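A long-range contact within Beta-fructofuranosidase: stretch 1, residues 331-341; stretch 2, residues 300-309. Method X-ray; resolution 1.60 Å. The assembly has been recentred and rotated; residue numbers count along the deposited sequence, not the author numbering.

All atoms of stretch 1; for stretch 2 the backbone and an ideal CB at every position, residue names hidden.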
ATOM      1  N   ASN A 331     -13.527  -4.985 -13.355  1.00 10.12           N
ATOM      2  CA  ASN A 331     -13.779  -4.858 -14.793  1.00 10.59           C
ATOM      3  C   ASN A 331     -14.901  -3.877 -15.055  1.00 10.74           C
ATOM      4  O   ASN A 331     -15.967  -3.941 -14.436  1.00 10.19           O
ATOM      5  CB  ASN A 331     -14.085  -6.206 -15.445  1.00 11.10           C
ATOM      6  CG  ASN A 331     -12.922  -7.178 -15.347  1.00 11.32           C
ATOM      7  OD1 ASN A 331     -11.802  -6.809 -15.032  1.00 11.49           O
ATOM      8  ND2 ASN A 331     -13.209  -8.447 -15.575  1.00 12.69           N
ATOM      9  N   CYS A 332     -14.598  -2.917 -15.921  1.00 11.09           N
ATOM     10  CA  CYS A 332     -15.444  -1.760 -16.189  1.00 11.63           C
ATOM     11  C   CYS A 332     -15.718  -0.873 -14.959  1.00 11.18           C
ATOM     12  O   CYS A 332     -16.740  -0.186 -14.894  1.00 10.86           O
ATOM     13  CB  CYS A 332     -16.753  -2.210 -16.869  1.00 12.36           C
ATOM     14  SG  CYS A 332     -16.433  -2.898 -18.514  1.00 12.90           S
ATOM     15  N   VAL A 333     -14.815  -0.912 -13.971  1.00 10.78           N
ATOM     16  CA  VAL A 333     -14.946  -0.046 -12.784  1.00 11.14           C
ATOM     17  C   VAL A 333     -13.702   0.816 -12.631  1.00 11.18           C
ATOM     18  O   VAL A 333     -13.798   2.041 -12.644  1.00 11.40           O
ATOM     19  CB  VAL A 333     -15.236  -0.886 -11.525  1.00 11.06           C
ATOM     20  CG1 VAL A 333     -15.108  -0.049 -10.255  1.00 11.57           C
ATOM     21  CG2 VAL A 333     -16.646  -1.445 -11.631  1.00 11.16           C
ATOM     22  N   THR A 334     -12.525   0.194 -12.577  1.00 11.18           N
ATOM     23  CA  THR A 334     -11.269   0.955 -12.521  1.00 11.49           C
ATOM     24  C   THR A 334     -10.109   0.200 -13.196  1.00 11.82           C
ATOM     25  O   THR A 334     -10.025  -1.044 -13.147  1.00 11.58           O
ATOM     26  CB  THR A 334     -10.845   1.348 -11.075  1.00 11.32           C
ATOM     27  OG1 THR A 334      -9.635   2.110 -11.133  1.00 11.53           O
ATOM     28  CG2 THR A 334     -10.592   0.114 -10.184  1.00 11.39           C
ATOM     29  N   ASP A 335      -9.196   0.985 -13.747  1.00 12.86           N
ATOM     30  CA  ASP A 335      -7.937   0.533 -14.322  1.00 14.93           C
ATOM     31  C   ASP A 335      -6.973   0.010 -13.258  1.00 13.41           C
ATOM     32  O   ASP A 335      -6.149  -0.871 -13.535  1.00 12.35           O
ATOM     33  CB  ASP A 335      -7.270   1.742 -15.037  1.00 18.95           C
ATOM     34  CG  ASP A 335      -5.996   1.377 -15.781  1.00 23.74           C
ATOM     35  OD1 ASP A 335      -5.938   0.312 -16.460  1.00 24.80           O
ATOM     36  OD2 ASP A 335      -5.036   2.188 -15.692  1.00 25.86           O
ATOM     37  N   GLN A 336      -7.064   0.580 -12.062  1.00 12.66           N
ATOM     38  CA  GLN A 336      -5.998   0.461 -11.081  1.00 13.52           C
ATOM     39  C   GLN A 336      -6.486   0.243  -9.651  1.00 12.65           C
ATOM     40  O   GLN A 336      -6.948   1.144  -8.992  1.00 14.21           O
ATOM     41  CB  GLN A 336      -5.110   1.713 -11.175  1.00 15.57           C
ATOM     42  CG  GLN A 336      -4.261   1.757 -12.415  1.00 18.10           C
ATOM     43  CD  GLN A 336      -3.176   2.805 -12.300  1.00 21.44           C
ATOM     44  OE1 GLN A 336      -2.187   2.744 -12.990  1.00 25.43           O
ATOM     45  NE2 GLN A 336      -3.344   3.740 -11.371  1.00 23.56           N
ATOM     46  N   THR A 337      -6.416  -1.009  -9.181  1.00 11.70           N
ATOM     47  CA  THR A 337      -6.581  -1.313  -7.785  1.00 11.72           C
ATOM     48  C   THR A 337      -5.149  -1.492  -7.258  1.00 12.17           C
ATOM     49  O   THR A 337      -4.566  -2.574  -7.331  1.00 11.70           O
ATOM     50  CB  THR A 337      -7.393  -2.621  -7.645  1.00 11.85           C
ATOM     51  OG1 THR A 337      -6.927  -3.547  -8.631  1.00 11.84           O
ATOM     52  CG2 THR A 337      -8.874  -2.369  -7.931  1.00 12.40           C
ATOM     53  N   GLU A 338      -4.555  -0.403  -6.780  1.00 11.73           N
ATOM     54  CA  GLU A 338      -3.143  -0.381  -6.453  1.00 11.63           C
ATOM     55  C   GLU A 338      -2.842  -0.812  -5.019  1.00 11.57           C
ATOM     56  O   GLU A 338      -3.721  -0.757  -4.151  1.00 11.11           O
ATOM     57  CB  GLU A 338      -2.597   1.038  -6.666  1.00 12.65           C
ATOM     58  CG  GLU A 338      -2.856   1.537  -8.057  1.00 13.83           C
ATOM     59  CD  GLU A 338      -2.176   2.857  -8.320  1.00 16.12           C
ATOM     60  OE1 GLU A 338      -0.938   2.865  -8.475  1.00 18.21           O
ATOM     61  OE2 GLU A 338      -2.908   3.854  -8.461  1.00 19.02           O
ATOM     62  N   ARG A 339      -1.587  -1.175  -4.771  1.00 11.39           N
ATOM     63  CA  ARG A 339      -1.103  -1.451  -3.442  1.00 11.65           C
ATOM     64  C   ARG A 339      -2.034  -2.265  -2.535  1.00 10.48           C
ATOM     65  O   ARG A 339      -2.383  -1.871  -1.412  1.00 10.47           O
ATOM     66  CB  ARG A 339      -0.737  -0.140  -2.763  1.00 12.89           C
ATOM     67  CG  ARG A 339       0.250  -0.423  -1.711  1.00 14.86           C
ATOM     68  CD  ARG A 339       0.752   0.793  -0.999  1.00 16.63           C
ATOM     69  NE  ARG A 339       1.693   0.282  -0.027  1.00 16.60           N
ATOM     70  CZ  ARG A 339       2.559   1.016   0.634  1.00 15.69           C
ATOM     71  NH1 ARG A 339       2.590   2.358   0.475  1.00 14.16           N
ATOM     72  NH2 ARG A 339       3.354   0.407   1.481  1.00 15.77           N
ATOM     73  N   PRO A 340      -2.426  -3.437  -3.020  1.00  9.70           N
ATOM     74  CA  PRO A 340      -3.321  -4.248  -2.209  1.00  9.57           C
ATOM     75  C   PRO A 340      -2.615  -4.797  -0.963  1.00  9.39           C
ATOM     76  O   PRO A 340      -1.422  -5.120  -0.984  1.00  9.31           O
ATOM     77  CB  PRO A 340      -3.709  -5.373  -3.155  1.00  9.07           C
ATOM     78  CG  PRO A 340      -2.537  -5.516  -4.065  1.00  8.96           C
ATOM     79  CD  PRO A 340      -2.082  -4.080  -4.294  1.00  9.37           C
ATOM     80  N   GLN A 341      -3.370  -4.885   0.121  1.00  9.42           N
ATOM     81  CA  GLN A 341      -2.922  -5.604   1.320  1.00 10.22           C
ATOM     82  C   GLN A 341      -4.107  -6.306   1.930  1.00 10.38           C
ATOM     83  O   GLN A 341      -5.238  -5.905   1.747  1.00  9.80           O
ATOM     84  CB  GLN A 341      -2.306  -4.671   2.363  1.00 10.98           C
ATOM     85  CG  GLN A 341      -3.254  -3.565   2.809  1.00 10.84           C
ATOM     86  CD  GLN A 341      -2.651  -2.568   3.769  1.00 11.19           C
ATOM     87  OE1 GLN A 341      -2.578  -1.360   3.441  1.00 10.89           O
ATOM     88  NE2 GLN A 341      -2.245  -3.026   4.957  1.00 11.23           N
ATOM     89  N   UNK A 300     -16.350   2.609 -23.467  1.00 17.46           N
ATOM     90  CA  UNK A 300     -14.944   2.841 -23.133  1.00 16.67           C
ATOM     91  C   UNK A 300     -14.554   2.183 -21.806  1.00 15.85           C
ATOM     92  O   UNK A 300     -13.376   2.038 -21.501  1.00 14.77           O
ATOM     93  CB  UNK A 300     -14.663   4.344 -23.069  1.00 16.67           C
ATOM     94  N   UNK A 301     -15.563   1.809 -21.014  1.00 14.30           N
ATOM     95  CA  UNK A 301     -15.322   1.217 -19.677  1.00 13.56           C
ATOM     96  C   UNK A 301     -14.510  -0.070 -19.732  1.00 13.40           C
ATOM     97  O   UNK A 301     -13.867  -0.457 -18.744  1.00 11.94           O
ATOM     98  CB  UNK A 301     -16.655   0.934 -18.982  1.00 13.56           C
ATOM     99  N   UNK A 302     -14.504  -0.726 -20.889  1.00 13.34           N
ATOM    100  CA  UNK A 302     -13.771  -1.985 -21.037  1.00 13.42           C
ATOM    101  C   UNK A 302     -12.265  -1.802 -20.999  1.00 13.18           C
ATOM    102  O   UNK A 302     -11.550  -2.771 -20.870  1.00 12.76           O
ATOM    103  CB  UNK A 302     -14.164  -2.666 -22.350  1.00 13.42           C
ATOM    104  N   UNK A 303     -11.787  -0.559 -21.127  1.00 12.93           N
ATOM    105  CA  UNK A 303     -10.379  -0.250 -20.931  1.00 14.25           C
ATOM    106  C   UNK A 303      -9.939  -0.136 -19.445  1.00 13.41           C
ATOM    107  O   UNK A 303      -8.760   0.043 -19.154  1.00 13.16           O
ATOM    108  CB  UNK A 303     -10.065   1.062 -21.653  1.00 14.25           C
ATOM    109  N   UNK A 304     -10.896  -0.221 -18.527  1.00 12.30           N
ATOM    110  CA  UNK A 304     -10.611  -0.197 -17.081  1.00 12.23           C
ATOM    111  C   UNK A 304     -10.922  -1.572 -16.500  1.00 11.63           C
ATOM    112  O   UNK A 304     -12.085  -1.863 -16.185  1.00 11.49           O
ATOM    113  CB  UNK A 304     -11.424   0.887 -16.370  1.00 12.23           C
ATOM    114  N   UNK A 305      -9.886  -2.402 -16.388  1.00 10.67           N
ATOM    115  CA  UNK A 305     -10.052  -3.813 -15.978  1.00 10.82           C
ATOM    116  C   UNK A 305      -8.956  -4.223 -14.985  1.00 10.35           C
ATOM    117  O   UNK A 305      -8.217  -5.221 -15.166  1.00 10.35           O
ATOM    118  CB  UNK A 305     -10.021  -4.733 -17.200  1.00 10.82           C
ATOM    119  N   UNK A 306      -8.857  -3.450 -13.912  1.00  9.99           N
ATOM    120  CA  UNK A 306      -7.927  -3.733 -12.854  1.00  9.10           C
ATOM    121  C   UNK A 306      -8.314  -4.982 -12.094  1.00  9.08           C
ATOM    122  O   UNK A 306      -9.494  -5.327 -12.016  1.00  8.85           O
ATOM    123  CB  UNK A 306      -7.832  -2.540 -11.901  1.00  9.10           C
ATOM    124  N   UNK A 307      -7.314  -5.631 -11.539  1.00  8.84           N
ATOM    125  CA  UNK A 307      -7.546  -6.718 -10.596  1.00  8.84           C
ATOM    126  C   UNK A 307      -6.533  -6.770  -9.461  1.00  8.92           C
ATOM    127  O   UNK A 307      -5.503  -6.073  -9.460  1.00  8.21           O
ATOM    128  CB  UNK A 307      -7.535  -8.053 -11.343  1.00  8.84           C
ATOM    129  N   UNK A 308      -6.825  -7.630  -8.493  1.00  8.35           N
ATOM    130  CA  UNK A 308      -5.923  -7.913  -7.406  1.00  8.26           C
ATOM    131  C   UNK A 308      -5.624  -9.391  -7.487  1.00  8.56           C
ATOM    132  O   UNK A 308      -6.527 -10.225  -7.431  1.00  9.02           O
ATOM    133  CB  UNK A 308      -6.508  -7.516  -6.049  1.00  8.26           C
ATOM    134  N   UNK A 309      -4.338  -9.681  -7.618  1.00  8.82           N
ATOM    135  CA  UNK A 309      -3.842 -11.051  -7.712  1.00  9.09           C
ATOM    136  C   UNK A 309      -3.442 -11.673  -6.402  1.00  9.16           C
ATOM    137  O   UNK A 309      -3.258 -11.005  -5.388  1.00  9.25           O
ATOM    138  CB  UNK A 309      -2.640 -11.094  -8.658  1.00  9.09           C
TER

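Position 300 lies beyond the reach of stretch 1, with nothing of it within 5.5 Å of the ideal CB, so the contact places no demand there. The backbone speaks instead: phi is 105°, a value that by itself favours glycine. The residue is Gly300, the first to leave helical geometry at the end of a helix.

At position 301 the CA-to-CB bond points toward stretch 1, and the ideal CB stands 3.8 Å from CB of Cys332. With so little room in that direction, a small apolar side chain fits well. The residue is Ala301, whose methyl packs on the cysteine, CB to CB at 3.8 Å. Its carbonyl adds a CA-H...O contact, with CA of Cys332 3.3 Å from O of Ala301.

The bond at 302 points away, yet the ideal CB is 4.5 Å from SG of Cys332. Many side chains would be tolerated, and one with a methyl branch could touch the sulfur. Thr302 does so, its CG2 3.9 Å from SG of Cys332. Position 303 also points away and meets nothing of stretch 1 nearby, leaving the choice wide; it is Tyr303. Here the backbone matters more: water 1 lies 2.8 Å from O of Tyr303 and 3.3 Å from OD1 of Asp335, in place to link the two.

Position 304 projects sideways over the chain of stretch 1, its ideal CB 3.4 Å from N of Asp335 and 3.5 Å from C of Thr334. A flexible side chain that can bend clear suits it, polar or aliphatic alike. The end of Gln304 leads away while its CG remains 4.1 Å from CB of Asp335. Its carbonyl O accepts a short but bent, weak hydrogen bond from N of Cys332 at 2.7 Å.

At 305 the ideal CB is 3.5 Å from OD1 of Asn331, and the end of a longer side chain could turn elsewhere; several aliphatic residues would serve. The residue is Ile305, with CB 3.4 Å from that OD1. Its N donates to water 2 at 2.9 Å, and the same water is 2.4 Å from OD1 of Asp335, bridging the stretches.

Position 306 is the most restrictive. An ideal CB would lie 2.9 Å from both O of Thr334 and O of Asp335, clashing with each, so glycine is the natural fit. Gly306 lets the chains close up: its N donates to O of Thr334 at 2.8 Å, and its CA reaches 3.4 Å from O of Asp335.

The bond at 307 points away, so stretch 1 selects little. Asn307 contributes its backbone O, which accepts a weak hydrogen bond from OG1 of Thr337 at 3.0 Å.

At 308 the proline ring of Pro340 offers an apolar surface, inviting an aliphatic side chain. Val308 places CG1 3.7 Å from CB of Pro340 and CG2 3.7 Å from OG1 of Thr337. At 309 no stretch 1 atom lies near the ideal CB, so the contact sets no preference; the residue is Gly309.

Stretch 2 300-309: GATYQIGNVG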
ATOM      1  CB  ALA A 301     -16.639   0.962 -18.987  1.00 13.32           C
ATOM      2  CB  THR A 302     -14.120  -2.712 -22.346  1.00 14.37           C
ATOM      3  OG1 THR A 302     -13.793  -1.869 -23.470  1.00 14.86           O
ATOM      4  CG2 THR A 302     -15.580  -3.101 -22.350  1.00 14.63           C
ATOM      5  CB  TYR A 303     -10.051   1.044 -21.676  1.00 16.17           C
ATOM      6  CG  TYR A 303     -10.317   0.931 -23.170  1.00 18.67           C
ATOM      7  CD1 TYR A 303      -9.712  -0.063 -23.923  1.00 21.26           C
ATOM      8  CD2 TYR A 303     -11.157   1.835 -23.831  1.00 21.81           C
ATOM      9  CE1 TYR A 303      -9.934  -0.182 -25.288  1.00 23.12           C
ATOM     10  CE2 TYR A 303     -11.386   1.729 -25.202  1.00 23.56           C
ATOM     11  CZ  TYR A 303     -10.775   0.714 -25.926  1.00 25.16           C
ATOM     12  OH  TYR A 303     -10.988   0.577 -27.301  1.00 25.89           O
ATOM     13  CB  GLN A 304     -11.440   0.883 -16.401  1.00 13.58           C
ATOM     14  CG  GLN A 304     -10.949   2.301 -16.659  1.00 14.97           C
ATOM     15  CD  GLN A 304     -11.401   2.863 -17.997  1.00 15.63           C
ATOM     16  OE1 GLN A 304     -12.589   2.815 -18.330  1.00 15.58           O
ATOM     17  NE2 GLN A 304     -10.455   3.410 -18.766  1.00 16.51           N
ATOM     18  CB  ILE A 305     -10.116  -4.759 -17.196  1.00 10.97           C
ATOM     19  CG1 ILE A 305      -8.892  -4.577 -18.119  1.00 11.60           C
ATOM     20  CG2 ILE A 305     -11.395  -4.541 -17.980  1.00 11.49           C
ATOM     21  CD1 ILE A 305      -8.763  -5.605 -19.217  1.00 11.58           C
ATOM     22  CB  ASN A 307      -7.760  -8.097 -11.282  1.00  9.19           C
ATOM     23  CG  ASN A 307      -6.489  -8.711 -11.874  1.00  9.39           C
ATOM     24  OD1 ASN A 307      -5.393  -8.189 -11.726  1.00  9.57           O
ATOM     25  ND2 ASN A 307      -6.649  -9.857 -12.544  1.00  9.58           N
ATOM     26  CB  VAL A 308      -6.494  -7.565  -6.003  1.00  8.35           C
ATOM     27  CG1 VAL A 308      -5.534  -8.022  -4.933  1.00  8.67           C
ATOM     28  CG2 VAL A 308      -6.724  -6.054  -5.909  1.00  8.29           C
TER
HETATM   29  O   HOH W   1      -6.444  -1.524 -19.110  1.00 29.86           O
HETATM   30  O   HOH W   2      -6.997  -1.844 -16.462  1.00 19.14           O
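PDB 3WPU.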